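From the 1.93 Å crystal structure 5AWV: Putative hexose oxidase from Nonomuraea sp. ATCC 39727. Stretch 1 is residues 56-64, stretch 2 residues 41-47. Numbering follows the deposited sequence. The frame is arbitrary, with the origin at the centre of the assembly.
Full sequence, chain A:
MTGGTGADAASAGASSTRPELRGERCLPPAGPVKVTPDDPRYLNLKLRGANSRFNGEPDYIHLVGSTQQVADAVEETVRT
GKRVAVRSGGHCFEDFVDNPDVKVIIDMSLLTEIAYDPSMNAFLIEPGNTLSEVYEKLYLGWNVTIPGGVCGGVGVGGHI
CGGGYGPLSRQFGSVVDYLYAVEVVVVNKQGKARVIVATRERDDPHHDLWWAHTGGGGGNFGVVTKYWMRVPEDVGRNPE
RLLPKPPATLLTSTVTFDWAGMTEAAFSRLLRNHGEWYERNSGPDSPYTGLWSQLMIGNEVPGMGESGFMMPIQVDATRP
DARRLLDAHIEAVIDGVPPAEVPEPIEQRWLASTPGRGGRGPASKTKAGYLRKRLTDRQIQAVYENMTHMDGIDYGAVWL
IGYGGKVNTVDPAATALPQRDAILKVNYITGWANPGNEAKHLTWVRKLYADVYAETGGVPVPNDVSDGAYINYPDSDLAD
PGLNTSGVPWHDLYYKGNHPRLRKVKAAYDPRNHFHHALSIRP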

# COMPACT_ATOMS: atom_id res chain seq x y z
N GLY A 56 18.69 -1.85 7.57
CA GLY A 56 19.70 -1.07 6.92
C GLY A 56 20.38 -0.19 7.93
O GLY A 56 20.03 -0.21 9.12
N GLU A 57 21.37 0.55 7.46
CA GLU A 57 22.16 1.45 8.30
C GLU A 57 22.49 2.67 7.42
O GLU A 57 23.58 2.80 6.92
CB GLU A 57 23.44 0.69 8.80
CG GLU A 57 24.27 1.44 9.84
CD GLU A 57 23.50 1.67 11.15
OE1 GLU A 57 22.70 0.75 11.52
OE2 GLU A 57 23.67 2.77 11.79
N PRO A 58 21.51 3.54 7.18
CA PRO A 58 21.81 4.63 6.30
C PRO A 58 22.76 5.67 6.93
O PRO A 58 22.77 5.84 8.15
CB PRO A 58 20.43 5.26 6.03
CG PRO A 58 19.59 4.81 7.17
CD PRO A 58 20.09 3.50 7.59
N ASP A 59 23.47 6.40 6.08
CA ASP A 59 24.27 7.56 6.54
C ASP A 59 23.40 8.60 7.23
O ASP A 59 23.78 9.17 8.25
CB ASP A 59 25.01 8.21 5.36
CG ASP A 59 26.08 7.29 4.74
OD1 ASP A 59 26.49 6.25 5.33
OD2 ASP A 59 26.50 7.60 3.64
N TYR A 60 22.23 8.88 6.64
CA TYR A 60 21.29 9.75 7.32
C TYR A 60 19.92 9.43 6.84
O TYR A 60 19.78 8.79 5.77
CB TYR A 60 21.59 11.26 7.13
CG TYR A 60 21.73 11.81 5.75
CD1 TYR A 60 22.98 11.74 5.04
CD2 TYR A 60 20.66 12.46 5.12
CE1 TYR A 60 23.09 12.26 3.74
CE2 TYR A 60 20.78 12.93 3.86
CZ TYR A 60 22.00 12.84 3.16
OH TYR A 60 22.02 13.36 1.84
N ILE A 61 18.92 9.89 7.58
CA ILE A 61 17.53 9.90 7.12
C ILE A 61 17.06 11.38 6.99
O ILE A 61 17.15 12.15 7.92
CB ILE A 61 16.67 9.06 8.10
CG1 ILE A 61 17.24 7.66 8.15
CG2 ILE A 61 15.20 9.00 7.68
CD1 ILE A 61 16.76 6.75 9.24
N HIS A 62 16.56 11.75 5.83
CA HIS A 62 16.18 13.10 5.52
C HIS A 62 14.68 13.25 5.61
O HIS A 62 13.90 12.71 4.75
CB HIS A 62 16.71 13.39 4.12
CG HIS A 62 17.13 14.79 3.87
ND1 HIS A 62 17.97 15.14 2.84
CD2 HIS A 62 16.77 15.95 4.48
CE1 HIS A 62 18.13 16.45 2.84
NE2 HIS A 62 17.40 16.96 3.81
N LEU A 63 14.26 13.96 6.65
CA LEU A 63 12.85 14.34 6.80
C LEU A 63 12.55 15.55 6.01
O LEU A 63 13.26 16.56 6.14
CB LEU A 63 12.55 14.66 8.28
CG LEU A 63 12.44 13.45 9.17
CD1 LEU A 63 12.48 13.83 10.65
CD2 LEU A 63 11.19 12.60 8.90
N VAL A 64 11.51 15.47 5.18
CA VAL A 64 11.20 16.52 4.29
C VAL A 64 9.71 16.94 4.44
O VAL A 64 8.84 16.12 4.51
CB VAL A 64 11.49 16.10 2.83
CG1 VAL A 64 12.97 15.91 2.61
CG2 VAL A 64 10.72 14.83 2.43
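Stretch 2 41-47: RYLNLKL

Stretch 2 (residues 41-47) lies across stretch 1 as a short helix, 42-46, packed nearly at right angles to the strand 60-63: the two axes cross at 83° and come within 9.1 Å of each other. The backbones are closest where CA of I61 faces CA of Y42 (7.2 Å) and where CA of G56 faces CA of K46 (7.1 Å), so the C-terminal part of the helix reaches the loop that leads into the strand. The contact buries 454 Å², both sides summed.

R41 points its CA-to-CB bond toward stretch 1 but stays just short of contact; its backbone O accepts the hydrogen bond from L45 N (3.1 Å). Y42 has the largest area covered by stretch 1. Its CA-to-CB bond points sideways, yet with chi1 in t and chi2 at 82° the ring carries its hydroxyl to the loop, where Y42 OH donates a hydrogen bond to P58 O (2.7 Å), an oxygen near the plane of the ring at its edge. The same OH lies 3.0 Å from E57 OE2 and 3.3 Å from P58 CD, while Y42 CZ is 4.2 Å from P58 CD. Y42 CD1 meets I61 CD1 at 4.2 Å.

L43 and N44 make no contact with stretch 1. L45, in rotamer m,t, points toward the strand and packs on the two residues whose side chains face the helix: its CB is 3.7 Å from I61 CD1 and its CD1 is 4.0 Å from L63 CD1. H62, between them, and Y60, just before I61, point their CA-to-CB bonds away, in keeping with the alternation of a strand.

K46 closes the helical turn, with its N hydrogen-bonded to Y42 O (2.8 Å); I61 CD1 sits 3.6 Å from that same K46 N and 3.9 Å from Y42 O, tucked against the helix backbone. The K46 side chain leaves sideways, passes P58 with CG 4.0 Å from P58 CD, and bends through chi3 93° and chi4 74° to bring its amine to the loop. There K46 NZ donates to G56 O (2.7 Å) and forms a long salt bridge with E57 OE1 (3.8 Å). Water 1 adds a bridge, accepting from K46 NZ (3.0 Å) and from G56 N (3.2 Å) and lying 2.9 Å from K46 O.

L47 is the first residue to leave helical phi/psi (-106/14). Its N makes weak hydrogen bonds to L43 O (3.0 Å) and N44 O (3.3 Å), and its side chain stays clear of stretch 1.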

# COMPACT_ATOMS: atom_id res chain seq x y z
N ARG A 41 16.42 10.81 17.03
CA ARG A 41 15.39 10.28 16.14
C ARG A 41 15.86 9.13 15.23
O ARG A 41 15.03 8.43 14.59
CB ARG A 41 14.82 11.40 15.24
CG ARG A 41 14.11 12.45 16.05
CD ARG A 41 13.94 13.75 15.35
NE ARG A 41 15.16 14.49 15.26
CZ ARG A 41 15.22 15.77 14.93
NH1 ARG A 41 14.13 16.50 14.58
NH2 ARG A 41 16.42 16.31 14.91
N TYR A 42 17.16 8.93 15.11
CA TYR A 42 17.66 8.02 14.03
C TYR A 42 17.13 6.60 14.09
O TYR A 42 16.64 6.05 13.07
CB TYR A 42 19.22 7.98 14.03
CG TYR A 42 19.85 7.08 13.02
CD1 TYR A 42 20.02 7.47 11.71
CD2 TYR A 42 20.30 5.83 13.39
CE1 TYR A 42 20.64 6.62 10.77
CE2 TYR A 42 20.91 4.97 12.47
CZ TYR A 42 21.08 5.38 11.16
OH TYR A 42 21.68 4.50 10.27
N LEU A 43 17.25 5.96 15.25
CA LEU A 43 16.78 4.58 15.39
C LEU A 43 15.26 4.41 15.12
O LEU A 43 14.87 3.41 14.54
CB LEU A 43 17.23 3.90 16.71
CG LEU A 43 18.77 3.59 16.84
CD1 LEU A 43 19.20 3.20 18.26
CD2 LEU A 43 19.30 2.48 15.92
N ASN A 44 14.42 5.30 15.62
CA ASN A 44 13.01 5.27 15.30
C ASN A 44 12.82 5.24 13.79
O ASN A 44 12.03 4.44 13.30
CB ASN A 44 12.22 6.41 15.94
CG ASN A 44 11.99 6.21 17.46
OD1 ASN A 44 12.45 5.21 18.05
ND2 ASN A 44 11.18 7.01 18.00
N LEU A 45 13.49 6.13 13.11
CA LEU A 45 13.28 6.27 11.69
C LEU A 45 13.84 5.10 10.88
O LEU A 45 13.19 4.68 9.91
CB LEU A 45 13.76 7.58 11.19
CG LEU A 45 13.01 8.77 11.78
CD1 LEU A 45 13.68 10.10 11.43
CD2 LEU A 45 11.58 8.78 11.28
N LYS A 46 14.95 4.54 11.37
CA LYS A 46 15.65 3.43 10.72
C LYS A 46 14.78 2.20 10.88
O LYS A 46 14.86 1.24 10.10
CB LYS A 46 17.01 3.20 11.42
CG LYS A 46 17.97 2.22 10.76
CD LYS A 46 19.18 1.95 11.68
CE LYS A 46 18.94 0.75 12.51
NZ LYS A 46 19.09 -0.44 11.62
N LEU A 47 14.01 2.19 11.95
CA LEU A 47 13.28 0.96 12.33
C LEU A 47 11.82 1.03 12.05
O LEU A 47 11.05 0.27 12.59
CB LEU A 47 13.52 0.62 13.81
CG LEU A 47 14.91 0.14 14.16
CD1 LEU A 47 15.01 0.07 15.67
CD2 LEU A 47 15.34 -1.18 13.50
O HOH W 1 16.72 -0.92 9.85